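Long-range contact in 3-deoxy-D-manno-octulosonate 8-phosphate phosphatase KdsC (PDB 1J8D), which hydrolyses 3-deoxy-D-manno-octulosonate 8-phosphate to KDO and inorganic phosphate, a step of lipopolysaccharide biosynthesis that uses magnesium: residues A[45-50]-A[149-154]. Residues are numbered along the deposited sequence; the frame is centred on the assembly and turned at random.
Sequences KMLMDA and REMSDM
Met46 and Leu47, neighbours on helix 38-49, reach across to Arg149 and Ser152 on helix 147-158. Met46 is selenomethionine here. Its CG lies anti to the carbonyl carbon (chi1 -65°), and a bend at chi3 brings the terminal methyl over one face of the Arg149 guanidinium. The two side chains cross at about a right angle. Met46 SE is 3.6 Å from Arg149 NH2. The methyl comes closer still, but its exact spacing is doubtful.

Asp153 OD2 meets the guanidinium at its edge, in its plane. Arg149 NE bonds to Asp153 OD2 at 2.8 Å, one turn further along the same helix, in a salt bridge. The bond is bent, and it reaches the syn side of OD2 27° out of the carboxylate plane. Arg149 NH1 forms a salt bridge with Asp108 of the second subunit and a hydrogen bond to the O of Arg39, probably part of the substrate site. Asp153 OD1 accepts a hydrogen bond from Tyr130 of that second subunit, so the Arg149-Asp153 pair reaches a subunit interface of the homotetramer.

The two helices run roughly parallel, with their local axes 9.8 Å apart and inclined by 26°. Both belong to the Rossmann-like core of a HAD phosphatase, where helices flank a parallel sheet. Leu47 touches Val11 on strand 10-13 of that sheet.

Both methyls of Leu47 rest against Ser152 CB from the same side. Leu47 CD2 is 3.5 Å from Ser152 CB, and Leu47 CD1 is 3.7 Å from the same carbon. The buried serine hydroxyl is turned back to its own helix: Ser152 OG donates to Arg149 O at 3.1 Å. That carbonyl also accepts from Asp153 N, on the same face of its plane.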
loop_
_atom_site.group_PDB
_atom_site.type_symbol
_atom_site.label_atom_id
_atom_site.label_comp_id
_atom_site.label_asym_id
_atom_site.label_seq_id
_atom_site.Cartn_x
_atom_site.Cartn_y
_atom_site.Cartn_z
ATOM N N LYS A 45 23.815 0.419 2.292
ATOM C CA LYS A 45 24.939 1.275 2.656
ATOM C C LYS A 45 25.728 0.691 3.845
ATOM O O LYS A 45 26.955 0.720 3.856
ATOM C CB LYS A 45 24.451 2.677 3.012
ATOM C CG LYS A 45 23.600 3.358 1.942
ATOM C CD LYS A 45 24.360 3.565 0.653
ATOM C CE LYS A 45 25.618 4.412 0.841
ATOM N NZ LYS A 45 26.238 4.819 -0.447
HETATM N N MSE A 46 25.039 0.147 4.840
HETATM C CA MSE A 46 25.755 -0.422 5.975
HETATM C C MSE A 46 26.610 -1.621 5.581
HETATM O O MSE A 46 27.716 -1.804 6.103
HETATM C CB MSE A 46 24.779 -0.806 7.083
HETATM C CG MSE A 46 24.095 0.391 7.645
HETATM SE SE MSE A 46 22.706 -0.078 8.812
HETATM C CE MSE A 46 21.771 -1.286 7.736
ATOM N N LEU A 47 26.095 -2.421 4.649
ATOM C CA LEU A 47 26.780 -3.604 4.139
ATOM C C LEU A 47 28.054 -3.182 3.391
ATOM O O LEU A 47 29.155 -3.679 3.640
ATOM C CB LEU A 47 25.828 -4.313 3.184
ATOM C CG LEU A 47 25.539 -5.813 3.310
ATOM C CD1 LEU A 47 25.647 -6.307 4.744
ATOM C CD2 LEU A 47 24.174 -6.064 2.717
HETATM N N MSE A 48 27.903 -2.224 2.489
HETATM C CA MSE A 48 29.028 -1.777 1.684
HETATM C C MSE A 48 30.050 -1.136 2.588
HETATM O O MSE A 48 31.255 -1.298 2.407
HETATM C CB MSE A 48 28.565 -0.764 0.632
HETATM C CG MSE A 48 27.553 -1.321 -0.369
HETATM SE SE MSE A 48 26.894 0.069 -1.485
HETATM C CE MSE A 48 26.385 1.268 -0.156
ATOM N N ASP A 49 29.545 -0.414 3.574
ATOM C CA ASP A 49 30.394 0.260 4.503
ATOM C C ASP A 49 31.205 -0.753 5.320
ATOM O O ASP A 49 32.322 -0.453 5.750
ATOM C CB ASP A 49 29.536 1.150 5.397
ATOM C CG ASP A 49 30.356 1.912 6.402
ATOM O OD1 ASP A 49 31.155 2.772 5.967
ATOM O OD2 ASP A 49 30.205 1.627 7.617
ATOM N N ALA A 50 30.660 -1.953 5.519
ATOM C CA ALA A 50 31.363 -2.989 6.268
ATOM C C ALA A 50 32.184 -3.918 5.361
ATOM O O ALA A 50 32.476 -5.073 5.715
ATOM C CB ALA A 50 30.366 -3.808 7.091
ATOM N N ARG A 149 17.027 -5.502 4.695
ATOM C CA ARG A 149 17.610 -4.968 5.916
ATOM C C ARG A 149 17.687 -6.084 6.949
ATOM O O ARG A 149 18.678 -6.194 7.684
ATOM C CB ARG A 149 16.768 -3.812 6.448
ATOM C CG ARG A 149 17.276 -3.206 7.751
ATOM C CD ARG A 149 18.747 -2.879 7.690
ATOM N NE ARG A 149 19.164 -2.045 8.804
ATOM C CZ ARG A 149 18.840 -0.763 8.968
ATOM N NH1 ARG A 149 18.071 -0.129 8.082
ATOM N NH2 ARG A 149 19.305 -0.097 10.019
ATOM N N GLU A 150 16.639 -6.912 6.998
ATOM C CA GLU A 150 16.604 -8.025 7.924
ATOM C C GLU A 150 17.868 -8.849 7.642
ATOM O O GLU A 150 18.675 -9.105 8.546
ATOM C CB GLU A 150 15.348 -8.857 7.696
ATOM C CG GLU A 150 15.330 -10.119 8.504
ATOM C CD GLU A 150 14.095 -10.930 8.278
ATOM O OE1 GLU A 150 14.093 -12.115 8.660
ATOM O OE2 GLU A 150 13.125 -10.396 7.723
HETATM N N MSE A 151 18.063 -9.215 6.373
HETATM C CA MSE A 151 19.261 -9.964 5.979
HETATM C C MSE A 151 20.608 -9.255 6.266
HETATM O O MSE A 151 21.535 -9.874 6.803
HETATM C CB MSE A 151 19.189 -10.322 4.494
HETATM C CG MSE A 151 20.389 -11.127 3.991
HETATM SE SE MSE A 151 20.610 -10.969 2.086
HETATM C CE MSE A 151 20.910 -9.061 2.013
ATOM N N SER A 152 20.731 -7.976 5.908
ATOM C CA SER A 152 21.994 -7.279 6.141
ATOM C C SER A 152 22.302 -7.143 7.628
ATOM O O SER A 152 23.444 -7.294 8.037
ATOM C CB SER A 152 22.012 -5.889 5.486
ATOM O OG SER A 152 20.992 -5.031 5.974
ATOM N N ASP A 153 21.291 -6.839 8.431
ATOM C CA ASP A 153 21.509 -6.728 9.859
ATOM C C ASP A 153 22.073 -8.087 10.287
ATOM O O ASP A 153 23.046 -8.181 11.044
ATOM C CB ASP A 153 20.193 -6.455 10.578
ATOM C CG ASP A 153 19.759 -5.001 10.485
ATOM O OD1 ASP A 153 18.624 -4.699 10.880
ATOM O OD2 ASP A 153 20.542 -4.146 10.024
HETATM N N MSE A 154 21.456 -9.137 9.769
HETATM C CA MSE A 154 21.869 -10.490 10.067
HETATM C C MSE A 154 23.332 -10.769 9.672
HETATM O O MSE A 154 24.060 -11.476 10.386
HETATM C CB MSE A 154 20.922 -11.452 9.356
HETATM C CG MSE A 154 21.006 -12.883 9.804
HETATM SE SE MSE A 154 19.689 -13.918 8.890
HETATM C CE MSE A 154 18.320 -12.721 8.932
#